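Local coordinates for 2S Albumin protein (PDB 6IX1) that is a seed albumin of the hemopexin type, probably a four-bladed beta-propeller, whose biochemical role is not firmly established, at residues S10-A13 and Y14-Y17; T55-E59 and P60-C64; D157-P160 and V161-G164; R210-L213 and D214-C218. One frame throughout, in Å; residues are numbered along the deposited sequence.

Interaction 1 of 4, residues S10-A13 and Y14-Y17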
ATOM      1  N   SER A  10       4.281  -8.860   1.535  1.00  6.73           N
ATOM      2  CA  SER A  10       5.567  -9.366   1.988  1.00  6.87           C
ATOM      3  C   SER A  10       6.175 -10.264   0.908  1.00  7.42           C
ATOM      4  O   SER A  10       5.498 -10.925   0.140  1.00  8.42           O
ATOM      5  CB  SER A  10       5.397 -10.184   3.243  1.00  7.74           C
ATOM      6  OG  SER A  10       6.643 -10.653   3.663  1.00  7.91           O
ATOM      7  N   SER A  11       7.514 -10.369   0.967  1.00  7.62           N
ATOM      8  CA  SER A  11       8.225 -11.483   0.309  1.00  7.49           C
ATOM      9  C   SER A  11       7.795 -12.880   0.810  1.00  7.81           C
ATOM     10  O   SER A  11       7.878 -13.829   0.051  1.00  9.55           O
ATOM     11  CB  SER A  11       9.712 -11.298   0.475  1.00  9.62           C
ATOM     12  OG  SER A  11      10.007 -11.349   1.862  1.00  9.14           O
ATOM     13  N   ARG A  12       7.236 -12.948   2.000  1.00  7.47           N
ATOM     14  CA  ARG A  12       6.751 -14.240   2.538  1.00  7.11           C
ATOM     15  C   ARG A  12       5.404 -14.551   1.974  1.00  6.73           C
ATOM     16  O   ARG A  12       4.491 -13.642   2.026  1.00  7.88           O
ATOM     17  CB  ARG A  12       6.725 -14.134   4.058  1.00  7.90           C
ATOM     18  CG  ARG A  12       8.121 -14.054   4.686  1.00  9.50           C
ATOM     19  CD  ARG A  12       8.920 -15.305   4.527  1.00 11.96           C
ATOM     20  NE  ARG A  12      10.235 -15.230   4.969  1.00 11.81           N
ATOM     21  CZ  ARG A  12      10.661 -15.567   6.191  1.00 12.84           C
ATOM     22  NH1 ARG A  12       9.789 -15.845   7.134  1.00 12.82           N
ATOM     23  NH2 ARG A  12      11.954 -15.583   6.448  1.00 12.82           N
ATOM     24  N   ALA A  13       5.189 -15.738   1.468  1.00  7.97           N
ATOM     25  CA  ALA A  13       3.971 -16.069   0.741  1.00  9.40           C
ATOM     26  C   ALA A  13       2.747 -15.790   1.598  1.00  7.80           C
ATOM     27  O   ALA A  13       2.636 -16.201   2.761  1.00  6.98           O
ATOM     28  CB  ALA A  13       3.995 -17.486   0.246  1.00 10.80           C
ATOM     29  N   TYR A  14       1.795 -15.097   0.996  1.00  8.05           N
ATOM     30  CA  TYR A  14       0.495 -14.825   1.627  1.00  6.65           C
ATOM     31  C   TYR A  14       0.593 -14.129   2.973  1.00  6.25           C
ATOM     32  O   TYR A  14      -0.318 -14.243   3.781  1.00  6.77           O
ATOM     33  CB  TYR A  14      -0.450 -16.041   1.611  1.00  7.25           C
ATOM     34  CG  TYR A  14      -0.847 -16.360   0.197  1.00  9.04           C
ATOM     35  CD1 TYR A  14      -1.898 -15.677  -0.381  1.00  9.58           C
ATOM     36  CD2 TYR A  14      -0.185 -17.263  -0.626  1.00 12.61           C
ATOM     37  CE1 TYR A  14      -2.200 -15.837  -1.730  1.00 12.01           C
ATOM     38  CE2 TYR A  14      -0.465 -17.416  -1.976  1.00 13.44           C
ATOM     39  CZ  TYR A  14      -1.515 -16.723  -2.528  1.00 11.47           C
ATOM     40  OH  TYR A  14      -1.880 -16.876  -3.847  1.00 14.92           O
ATOM     41  N   GLU A  15       1.605 -13.280   3.098  1.00  6.21           N
ATOM     42  CA  GLU A  15       1.688 -12.348   4.227  1.00  6.50           C
ATOM     43  C   GLU A  15       1.541 -10.894   3.723  1.00  5.47           C
ATOM     44  O   GLU A  15       2.147 -10.523   2.699  1.00  6.38           O
ATOM     45  CB  GLU A  15       2.991 -12.524   5.016  1.00  6.44           C
ATOM     46  CG  GLU A  15       3.082 -13.885   5.610  1.00  6.96           C
ATOM     47  CD  GLU A  15       4.272 -14.136   6.529  1.00  7.00           C
ATOM     48  OE1 GLU A  15       4.752 -13.183   7.154  1.00  7.87           O
ATOM     49  OE2 GLU A  15       4.594 -15.346   6.689  1.00  8.01           O
ATOM     50  N   VAL A  16       0.819 -10.114   4.517  1.00  5.00           N
ATOM     51  CA  VAL A  16       0.582  -8.691   4.238  1.00  6.37           C
ATOM     52  C   VAL A  16       0.830  -7.921   5.549  1.00  5.82           C
ATOM     53  O   VAL A  16       0.556  -8.408   6.657  1.00  6.97           O
ATOM     54  CB  VAL A  16      -0.827  -8.408   3.666  1.00  6.26           C
ATOM     55  CG1 VAL A  16      -1.964  -8.855   4.624  1.00  7.32           C
ATOM     56  CG2 VAL A  16      -1.003  -6.927   3.341  1.00  5.79           C
ATOM     57  N   TYR A  17       1.423  -6.743   5.390  1.00  6.28           N
ATOM     58  CA  TYR A  17       1.554  -5.786   6.482  1.00  5.90           C
ATOM     59  C   TYR A  17       0.502  -4.689   6.334  1.00  6.31           C
ATOM     60  O   TYR A  17       0.381  -4.112   5.249  1.00  7.03           O
ATOM     61  CB  TYR A  17       2.947  -5.152   6.467  1.00  6.81           C
ATOM     62  CG  TYR A  17       4.091  -6.078   6.800  1.00  7.72           C
ATOM     63  CD1 TYR A  17       4.662  -6.816   5.806  1.00  8.50           C
ATOM     64  CD2 TYR A  17       4.571  -6.269   8.092  1.00  8.12           C
ATOM     65  CE1 TYR A  17       5.694  -7.703   6.032  1.00 10.01           C
ATOM     66  CE2 TYR A  17       5.629  -7.139   8.331  1.00 10.48           C
ATOM     67  CZ  TYR A  17       6.171  -7.901   7.296  1.00  9.68           C
ATOM     68  OH  TYR A  17       7.185  -8.808   7.464  1.00 11.90           O
TER
HETATM   69  O   HOH W   1       6.595 -11.311   6.228  1.00  9.11           O
HETATM   70  O   HOH W   2       6.919 -15.892   7.851  1.00 17.01           O
HETATM   71  O   HOH W   3       4.269 -17.197   4.806  1.00 10.28           O

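Interaction 2 of 4, residues T55-E59 and P60-C64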
ATOM      1  N   THR A  55      11.444   8.249  13.934  1.00 20.43           N
ATOM      2  CA  THR A  55      11.138   8.861  12.624  1.00 19.91           C
ATOM      3  C   THR A  55       9.630   9.097  12.509  1.00 17.15           C
ATOM      4  O   THR A  55       8.808   8.598  13.314  1.00 17.44           O
ATOM      5  CB  THR A  55      11.606   7.998  11.462  1.00 21.82           C
ATOM      6  OG1 THR A  55      10.703   6.897  11.368  1.00 18.12           O
ATOM      7  CG2 THR A  55      13.046   7.535  11.559  1.00 20.57           C
ATOM      8  N   ALA A  56       9.252   9.852  11.496  1.00 18.12           N
ATOM      9  CA  ALA A  56       7.842  10.138  11.143  1.00 17.10           C
ATOM     10  C   ALA A  56       7.119   8.806  10.888  1.00 12.44           C
ATOM     11  O   ALA A  56       5.888   8.764  11.007  1.00 12.74           O
ATOM     12  CB  ALA A  56       7.812  11.035   9.958  1.00 18.27           C
ATOM     13  N   PHE A  57       7.877   7.836  10.397  1.00 12.32           N
ATOM     14  CA  PHE A  57       7.275   6.536  10.031  1.00 11.82           C
ATOM     15  C   PHE A  57       6.790   5.779  11.258  1.00 10.44           C
ATOM     16  O   PHE A  57       5.846   4.981  11.141  1.00 11.00           O
ATOM     17  CB  PHE A  57       8.237   5.704   9.185  1.00 10.93           C
ATOM     18  CG  PHE A  57       8.827   6.539   8.087  1.00 10.14           C
ATOM     19  CD1 PHE A  57       8.069   6.865   6.998  1.00  9.59           C
ATOM     20  CD2 PHE A  57      10.120   7.010   8.195  1.00 13.34           C
ATOM     21  CE1 PHE A  57       8.573   7.696   6.026  1.00 11.20           C
ATOM     22  CE2 PHE A  57      10.592   7.887   7.248  1.00 13.29           C
ATOM     23  CZ  PHE A  57       9.836   8.230   6.141  1.00 11.51           C
ATOM     24  N   ALA A  58       7.405   6.025  12.408  1.00 13.85           N
ATOM     25  CA  ALA A  58       6.939   5.427  13.660  1.00 13.50           C
ATOM     26  C   ALA A  58       5.835   6.296  14.274  1.00 13.69           C
ATOM     27  O   ALA A  58       4.804   5.798  14.766  1.00 15.93           O
ATOM     28  CB  ALA A  58       8.080   5.285  14.639  1.00 15.94           C
ATOM     29  N   GLU A  59       6.056   7.619  14.305  1.00 14.35           N
ATOM     30  CA  GLU A  59       5.115   8.566  14.926  1.00 13.84           C
ATOM     31  C   GLU A  59       5.075   9.788  14.023  1.00 13.72           C
ATOM     32  O   GLU A  59       6.076  10.476  13.968  1.00 15.98           O
ATOM     33  CB  GLU A  59       5.503   8.929  16.371  1.00 14.55           C
ATOM     34  CG  GLU A  59       5.535   7.767  17.346  1.00 16.85           C
ATOM     35  CD  GLU A  59       4.281   7.137  17.996  1.00 16.39           C
ATOM     36  OE1 GLU A  59       3.191   7.810  18.250  1.00 22.58           O
ATOM     37  OE2 GLU A  59       4.408   5.992  18.460  1.00 16.22           O
ATOM     38  N   PRO A  60       3.981  10.064  13.317  1.00 15.81           N
ATOM     39  CA  PRO A  60       2.666   9.488  13.569  1.00 13.98           C
ATOM     40  C   PRO A  60       2.332   8.162  12.865  1.00 11.43           C
ATOM     41  O   PRO A  60       1.365   7.508  13.196  1.00 14.59           O
ATOM     42  CB  PRO A  60       1.749  10.559  12.997  1.00 16.12           C
ATOM     43  CG  PRO A  60       2.528  11.143  11.830  1.00 16.75           C
ATOM     44  CD  PRO A  60       3.922  11.240  12.413  1.00 14.97           C
ATOM     45  N   GLY A  61       3.232   7.719  11.993  1.00 10.46           N
ATOM     46  CA  GLY A  61       3.134   6.380  11.407  1.00 10.16           C
ATOM     47  C   GLY A  61       3.221   6.446   9.889  1.00  8.43           C
ATOM     48  O   GLY A  61       3.424   7.485   9.321  1.00 13.75           O
ATOM     49  N   ILE A  62       3.029   5.310   9.267  1.00  8.83           N
ATOM     50  CA  ILE A  62       3.168   5.096   7.821  1.00  8.70           C
ATOM     51  C   ILE A  62       1.798   5.284   7.157  1.00  7.98           C
ATOM     52  O   ILE A  62       0.842   4.622   7.521  1.00  9.88           O
ATOM     53  CB  ILE A  62       3.761   3.708   7.561  1.00  8.74           C
ATOM     54  CG1 ILE A  62       5.180   3.618   8.084  1.00  9.51           C
ATOM     55  CG2 ILE A  62       3.659   3.323   6.100  1.00  9.55           C
ATOM     56  CD1 ILE A  62       5.773   2.223   8.104  1.00 10.24           C
ATOM     57  N   ASP A  63       1.767   6.246   6.212  1.00  7.81           N
ATOM     58  CA  ASP A  63       0.502   6.616   5.540  1.00  8.84           C
ATOM     59  C   ASP A  63       0.455   6.185   4.085  1.00  7.87           C
ATOM     60  O   ASP A  63      -0.557   6.415   3.400  1.00  9.43           O
ATOM     61  CB  ASP A  63       0.123   8.091   5.678  1.00 10.82           C
ATOM     62  CG  ASP A  63       1.128   9.049   5.084  1.00  8.65           C
ATOM     63  OD1 ASP A  63       1.909   8.579   4.223  1.00  9.42           O
ATOM     64  OD2 ASP A  63       0.952  10.252   5.320  1.00 12.56           O
ATOM     65  N   CYS A  64       1.484   5.497   3.613  1.00  7.00           N
ATOM     66  CA  CYS A  64       1.543   4.882   2.281  1.00  7.27           C
ATOM     67  C   CYS A  64       2.759   3.965   2.249  1.00  8.13           C
ATOM     68  O   CYS A  64       3.718   4.220   2.969  1.00  8.28           O
ATOM     69  CB  CYS A  64       1.590   5.959   1.184  1.00  8.12           C
ATOM     70  SG  CYS A  64       1.490   5.307  -0.508  1.00  8.99           S
TER

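Interaction 3 of 4, residues D157-P160 and V161-G164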
ATOM      1  N   ASP A 157      -9.513   6.772 -15.608  1.00  7.06           N
ATOM      2  CA  ASP A 157      -8.895   6.606 -16.959  1.00  6.67           C
ATOM      3  C   ASP A 157      -8.148   5.286 -17.067  1.00  8.69           C
ATOM      4  O   ASP A 157      -8.113   4.693 -18.124  1.00  8.98           O
ATOM      5  CB  ASP A 157      -7.899   7.721 -17.256  1.00  7.34           C
ATOM      6  CG  ASP A 157      -8.593   9.106 -17.357  1.00  7.22           C
ATOM      7  OD1 ASP A 157      -9.680   9.110 -17.927  1.00  9.77           O
ATOM      8  OD2 ASP A 157      -7.977  10.086 -16.922  1.00  8.36           O
ATOM      9  N   GLY A 158      -7.513   4.799 -16.010  1.00  7.16           N
ATOM     10  CA  GLY A 158      -6.875   3.490 -15.979  1.00  7.70           C
ATOM     11  C   GLY A 158      -7.814   2.381 -15.597  1.00  7.76           C
ATOM     12  O   GLY A 158      -7.637   1.246 -16.033  1.00  8.39           O
ATOM     13  N   PHE A 159      -8.728   2.721 -14.681  1.00  7.12           N
ATOM     14  CA  PHE A 159      -9.605   1.717 -14.008  1.00  6.53           C
ATOM     15  C   PHE A 159     -11.063   2.123 -14.135  1.00  7.35           C
ATOM     16  O   PHE A 159     -11.696   2.379 -13.126  1.00  7.56           O
ATOM     17  CB  PHE A 159      -9.137   1.542 -12.553  1.00  6.64           C
ATOM     18  CG  PHE A 159      -7.727   1.152 -12.372  1.00  7.51           C
ATOM     19  CD1 PHE A 159      -7.390  -0.187 -12.324  1.00  9.12           C
ATOM     20  CD2 PHE A 159      -6.749   2.113 -12.193  1.00  9.60           C
ATOM     21  CE1 PHE A 159      -6.075  -0.562 -12.178  1.00 10.22           C
ATOM     22  CE2 PHE A 159      -5.430   1.717 -12.042  1.00 10.89           C
ATOM     23  CZ  PHE A 159      -5.112   0.389 -11.997  1.00 10.19           C
ATOM     24  N   PRO A 160     -11.600   2.159 -15.389  1.00  7.48           N
ATOM     25  CA  PRO A 160     -13.007   2.477 -15.543  1.00  7.99           C
ATOM     26  C   PRO A 160     -13.928   1.505 -14.799  1.00  7.62           C
ATOM     27  O   PRO A 160     -15.043   1.867 -14.507  1.00  7.57           O
ATOM     28  CB  PRO A 160     -13.267   2.477 -17.044  1.00  8.92           C
ATOM     29  CG  PRO A 160     -12.135   1.595 -17.559  1.00  8.42           C
ATOM     30  CD  PRO A 160     -10.939   1.901 -16.684  1.00  7.73           C
ATOM     31  N   VAL A 161     -13.427   0.295 -14.441  1.00  7.61           N
ATOM     32  CA  VAL A 161     -14.249  -0.663 -13.689  1.00  7.82           C
ATOM     33  C   VAL A 161     -14.668  -0.049 -12.356  1.00  8.28           C
ATOM     34  O   VAL A 161     -15.603  -0.522 -11.762  1.00  8.34           O
ATOM     35  CB  VAL A 161     -13.510  -2.004 -13.565  1.00  8.67           C
ATOM     36  CG1 VAL A 161     -12.421  -1.952 -12.541  1.00  9.19           C
ATOM     37  CG2 VAL A 161     -14.448  -3.151 -13.193  1.00 10.89           C
ATOM     38  N   LEU A 162     -13.923   0.918 -11.862  1.00  7.71           N
ATOM     39  CA  LEU A 162     -14.211   1.540 -10.554  1.00  7.69           C
ATOM     40  C   LEU A 162     -15.164   2.743 -10.651  1.00  8.25           C
ATOM     41  O   LEU A 162     -15.559   3.263  -9.637  1.00  9.19           O
ATOM     42  CB  LEU A 162     -12.905   2.044  -9.922  1.00  7.34           C
ATOM     43  CG  LEU A 162     -11.890   0.958  -9.632  1.00  7.69           C
ATOM     44  CD1 LEU A 162     -10.634   1.604  -9.042  1.00  9.47           C
ATOM     45  CD2 LEU A 162     -12.431  -0.047  -8.634  1.00  8.67           C
ATOM     46  N   LYS A 163     -15.566   3.093 -11.867  1.00  7.55           N
ATOM     47  CA  LYS A 163     -16.595   4.135 -12.023  1.00  8.40           C
ATOM     48  C   LYS A 163     -17.851   3.710 -11.274  1.00  7.79           C
ATOM     49  O   LYS A 163     -18.337   2.595 -11.357  1.00  8.90           O
ATOM     50  CB  LYS A 163     -16.925   4.377 -13.488  1.00  8.12           C
ATOM     51  CG  LYS A 163     -15.786   5.075 -14.220  1.00  9.18           C
ATOM     52  CD  LYS A 163     -16.045   5.241 -15.720  1.00  9.63           C
ATOM     53  CE  LYS A 163     -15.013   6.025 -16.456  1.00  9.73           C
ATOM     54  NZ  LYS A 163     -15.488   6.502 -17.716  1.00 15.60           N
ATOM     55  N   GLY A 164     -18.441   4.678 -10.554  1.00  9.27           N
ATOM     56  CA  GLY A 164     -19.640   4.470  -9.781  1.00 10.51           C
ATOM     57  C   GLY A 164     -19.394   3.891  -8.421  1.00 11.94           C
ATOM     58  O   GLY A 164     -20.332   3.420  -7.752  1.00 14.62           O
TER

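Interaction 4 of 4, residues R210-L213 and D214-C218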
ATOM      1  N   ARG A 210     -17.222  -4.138  -0.193  1.00 10.62           N
ATOM      2  CA  ARG A 210     -17.798  -4.583   1.080  1.00 12.07           C
ATOM      3  C   ARG A 210     -16.961  -4.067   2.221  1.00  9.01           C
ATOM      4  O   ARG A 210     -15.833  -3.660   2.091  1.00  9.31           O
ATOM      5  CB  ARG A 210     -17.859  -6.109   1.113  1.00 21.07           C
ATOM      6  CG  ARG A 210     -16.498  -6.744   1.091  1.00 21.07           C
ATOM      7  CD  ARG A 210     -16.453  -8.190   0.628  1.00 27.72           C
ATOM      8  NE  ARG A 210     -16.968  -9.112   1.627  1.00 26.80           N
ATOM      9  CZ  ARG A 210     -16.492 -10.318   1.838  1.00 22.60           C
ATOM     10  NH1 ARG A 210     -15.415 -10.767   1.214  1.00 18.25           N
ATOM     11  NH2 ARG A 210     -17.080 -11.065   2.724  1.00 23.51           N
ATOM     12  N   PRO A 211     -17.539  -4.053   3.441  1.00  9.60           N
ATOM     13  CA  PRO A 211     -16.795  -3.649   4.619  1.00  9.11           C
ATOM     14  C   PRO A 211     -15.584  -4.566   4.874  1.00  8.57           C
ATOM     15  O   PRO A 211     -15.662  -5.813   4.700  1.00  8.83           O
ATOM     16  CB  PRO A 211     -17.795  -3.789   5.768  1.00 10.15           C
ATOM     17  CG  PRO A 211     -19.141  -3.610   5.076  1.00 12.16           C
ATOM     18  CD  PRO A 211     -18.947  -4.363   3.756  1.00 13.54           C
ATOM     19  N   ILE A 212     -14.474  -3.957   5.207  1.00  8.10           N
ATOM     20  CA  ILE A 212     -13.212  -4.684   5.495  1.00  8.16           C
ATOM     21  C   ILE A 212     -13.504  -5.779   6.496  1.00  8.84           C
ATOM     22  O   ILE A 212     -13.035  -6.894   6.321  1.00 10.50           O
ATOM     23  CB  ILE A 212     -12.209  -3.688   6.056  1.00  8.34           C
ATOM     24  CG1 ILE A 212     -11.738  -2.688   4.976  1.00  8.84           C
ATOM     25  CG2 ILE A 212     -11.008  -4.444   6.621  1.00 10.44           C
ATOM     26  CD1 ILE A 212     -11.014  -1.461   5.481  1.00 11.64           C
ATOM     27  N   LEU A 213     -14.215  -5.454   7.596  1.00  8.71           N
ATOM     28  CA  LEU A 213     -14.396  -6.451   8.673  1.00  9.78           C
ATOM     29  C   LEU A 213     -15.286  -7.600   8.234  1.00 10.71           C
ATOM     30  O   LEU A 213     -15.288  -8.647   8.891  1.00 13.46           O
ATOM     31  CB  LEU A 213     -14.888  -5.722   9.901  1.00 10.82           C
ATOM     32  CG  LEU A 213     -13.869  -4.775  10.510  1.00 12.29           C
ATOM     33  CD1 LEU A 213     -14.449  -4.204  11.792  1.00 15.19           C
ATOM     34  CD2 LEU A 213     -12.547  -5.500  10.746  1.00 13.63           C
ATOM     35  N   ASP A 214     -16.035  -7.475   7.163  1.00  9.62           N
ATOM     36  CA  ASP A 214     -16.756  -8.629   6.637  1.00  9.82           C
ATOM     37  C   ASP A 214     -15.852  -9.606   5.902  1.00  9.39           C
ATOM     38  O   ASP A 214     -16.033 -10.818   5.970  1.00 12.22           O
ATOM     39  CB  ASP A 214     -17.932  -8.175   5.784  1.00 11.24           C
ATOM     40  CG  ASP A 214     -18.985  -7.434   6.655  1.00 17.13           C
ATOM     41  OD1 ASP A 214     -19.068  -7.664   7.851  1.00 20.51           O
ATOM     42  OD2 ASP A 214     -19.686  -6.595   6.169  1.00 24.51           O
ATOM     43  N   GLY A 215     -14.896  -9.072   5.156  1.00  8.49           N
ATOM     44  CA  GLY A 215     -13.968  -9.929   4.384  1.00  8.83           C
ATOM     45  C   GLY A 215     -12.733 -10.378   5.160  1.00  8.23           C
ATOM     46  O   GLY A 215     -12.150 -11.395   4.852  1.00  9.25           O
ATOM     47  N   TRP A 216     -12.401  -9.586   6.173  1.00  8.10           N
ATOM     48  CA  TRP A 216     -11.176  -9.755   7.011  1.00  8.16           C
ATOM     49  C   TRP A 216     -11.549  -9.761   8.487  1.00  7.98           C
ATOM     50  O   TRP A 216     -11.173  -8.895   9.262  1.00  8.61           O
ATOM     51  CB  TRP A 216     -10.218  -8.601   6.720  1.00  8.27           C
ATOM     52  CG  TRP A 216      -9.709  -8.632   5.302  1.00  8.64           C
ATOM     53  CD1 TRP A 216     -10.359  -8.165   4.179  1.00 10.65           C
ATOM     54  CD2 TRP A 216      -8.413  -9.023   4.851  1.00  7.64           C
ATOM     55  NE1 TRP A 216      -9.578  -8.326   3.073  1.00 10.52           N
ATOM     56  CE2 TRP A 216      -8.365  -8.834   3.447  1.00  7.70           C
ATOM     57  CE3 TRP A 216      -7.257  -9.436   5.506  1.00  7.18           C
ATOM     58  CZ2 TRP A 216      -7.237  -9.095   2.705  1.00  9.22           C
ATOM     59  CZ3 TRP A 216      -6.161  -9.749   4.769  1.00  8.27           C
ATOM     60  CH2 TRP A 216      -6.132  -9.574   3.395  1.00  8.88           C
ATOM     61  N   PRO A 217     -12.417 -10.708   8.920  1.00  7.52           N
ATOM     62  CA  PRO A 217     -12.886 -10.661  10.285  1.00  8.02           C
ATOM     63  C   PRO A 217     -11.825 -10.801  11.384  1.00  7.95           C
ATOM     64  O   PRO A 217     -12.070 -10.442  12.523  1.00  9.28           O
ATOM     65  CB  PRO A 217     -13.938 -11.742  10.370  1.00 10.84           C
ATOM     66  CG  PRO A 217     -13.563 -12.686   9.235  1.00 10.50           C
ATOM     67  CD  PRO A 217     -13.028 -11.781   8.130  1.00  8.77           C
ATOM     68  N   CYS A 218     -10.639 -11.242  10.998  1.00  8.61           N
ATOM     69  CA  CYS A 218      -9.561 -11.374  11.998  1.00  8.61           C
ATOM     70  C   CYS A 218      -9.145  -9.998  12.520  1.00  8.88           C
ATOM     71  O   CYS A 218      -8.461  -9.946  13.539  1.00  8.71           O
ATOM     72  CB  CYS A 218      -8.344 -12.185  11.508  1.00  9.67           C
ATOM     73  SG  CYS A 218      -7.323 -11.286  10.273  1.00 10.42           S
TER
HETATM   74  O   HOH W   4     -13.162 -12.806   2.583  1.00 12.63           O

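Interaction 1 of 4, residues S10-A13 and Y14-Y17
S10 and E15 face each other across the turn that joins strand 6-9 to strand 15-20, a beta-hairpin connection within one antiparallel sheet of the hemopexin-type fold. Two backbone bonds close the loop. S10 N donates to E15 O at 2.9 Å, and E15 N donates to R12 O at 3.1 Å. The second bond closes a type II beta turn from R12 to E15. Inside the loop S10 forms an ST turn: its OG accepts from R12 N at 2.9 Å, in a nearly straight bond of 170°. OG stands opposite the S10 backbone N (chi1 -180°), beside the carbonyl carbon, on the side leading to R12 N.

The E15 carboxylate is the polar hub. Its chain runs extended beyond CG and carries the group beside R12, with CD 3.5 Å from R12 CB. OE1 forms a salt bridge with R26 and also accepts from water 1. OE2 accepts from waters 2 and 3. Water 2 also accepts from R12 NH1, lying in the guanidinium plane at its edge. So E15 and R12 are linked through water; their charged atoms do not touch. Water 3 also donates to A13 O, at 2.8 Å. An alanine at E15 would remove the carboxylate, and R26 is likely to be left without its charge partner while all three waters lose an acceptor.

Y17 covers S10: its CE1 lies 3.7 Å from S10 CB, and its ring stacks on F8. Water 1 joins S10 OG and Y17 OH, lying 2.6 Å from S10 OG.

Interaction 2 of 4, residues T55-E59 and P60-C64
A56 and G61 close a turn in the loop between helix 45-48 and strand 64-67. G61 N donates to A56 O at 3.0 Å, at an N-H...O angle of 156°. S77 OG lies within hydrogen-bonding reach of both A56 O and G61 O, which must share its one proton; this ties the turn to strand 72-77.

The loop bends at a cis peptide bond between E59 and P60. Before it, residues 56-58 have helical backbone angles, and T55 O accepts from both A58 N and E59 N. The loop leads into the first strand of a curled antiparallel sheet, consistent with one blade of a hemopexin-type propeller. G61 packs against the helical residues: its CA approaches F57 O to 3.1 Å as a CA-H...O contact. At the backbone angles of G61 a CB would collide with P60 O.

I62 adds the apolar part. Its CG1, anti to the carbonyl carbon (chi1 -66°), reaches F57 CB at 3.9 Å and meets the F57 ring at its edge. The same CG1 is 3.4 Å from F57 O. The F57 side chain also packs on V75 and A82 of the sheet.

Interaction 3 of 4, residues D157-P160 and V161-G164
F159 and L162 meet in a short 3-10 turn that follows helix 155-158, within the hemopexin repeat. Two backbone hydrogen bonds hold it. L162 N donates to F159 O at 2.9 Å, and K163 N donates to P160 O at 3.0 Å. Both are i to i+3 bonds, as expected of a 3-10 segment.

The apolar contacts come next. L162 CG is anti to the carbonyl carbon (chi1 -62°), and this brings CD1 to 3.8 Å from F159 CB. L162 CB also lies 3.4 Å from F159 O. The F159 ring itself turns elsewhere. It meets Y131 and Y138 edge-to-face, and a sulfate ion, probably from the crystallisation liquor, lies about 4 Å from its side chain. V161 and L162 both pack on L205 of strand 204-211, so the turn bridges the third sheet and the fourth.

The long aliphatic part of K163 adds a further contact. Its extended chain passes P160 O and CA. CG lies 3.3 Å from P160 O, and CE reaches P160 CB at 4.0 Å.

Interaction 4 of 4, residues R210-L213 and D214-C218
The R210 chain, with CG between the backbone N and the carbonyl carbon (chi1 65°) and a bend at chi3 (-74°), lays its guanidinium over G215. G215 CA sits over one face of the group, offset toward the rim, 3.6 Å from R210 CZ. A side chain at G215 would meet R210 NH1 tightly. Water 4 lies 2.9 Å from G215 O and may donate to it; it takes a weak bond from R210 NH1. No salt bridge joins R210 to D214, whose OD2 stays 5.9 Å from R210 NE.

The strand runs straight into helix 212-215, with P211 at the N-cap position. D214 N donates to P211 O at 3.0 Å. G215 N is shared weakly between P211 O and I212 O. The P211 and D214 side chains cross obliquely, with OD2 3.2 Å from P211 CG.

At the other end W216 leaves helical geometry. Its N donates to I212 O at 2.8 Å, nearly along the C=O axis, and this oxygen also lies in the plane of the indole at its edge. I212 CG2 packs on W216 CB at 4.2 Å. Y191, Y184 and F18 meet the indole edge-to-face.

With an alanine at R210, G215 CA is likely to lose the flat group lying over it, and water 4 its weak donor.

The R210 charge is met by backbone and water rather than by D214, so any pull between the two charges is probably modest.

How the interactions relate
The four contacts follow one another along the chain, and each is a local contact within one continuous run of chain. Interaction 1 lies in the first sheet, interaction 2 leads into the second, interaction 3 follows the third, and interaction 4 runs from the last strand of the fourth sheet into helix 212-215. Interactions 3 and 4 occupy like places, where a short helix after a blade's last strand runs into a 3-10 turn. Interactions 1 and 4 are 19 Å apart between centres yet touch, V16 CG1 packing at 4.3 Å from W216 CZ3, so the segment after the last sheet packs on the first, consistent with closure of the propeller ring. Interactions 2 and 3 lie farthest apart, 30 Å between centres.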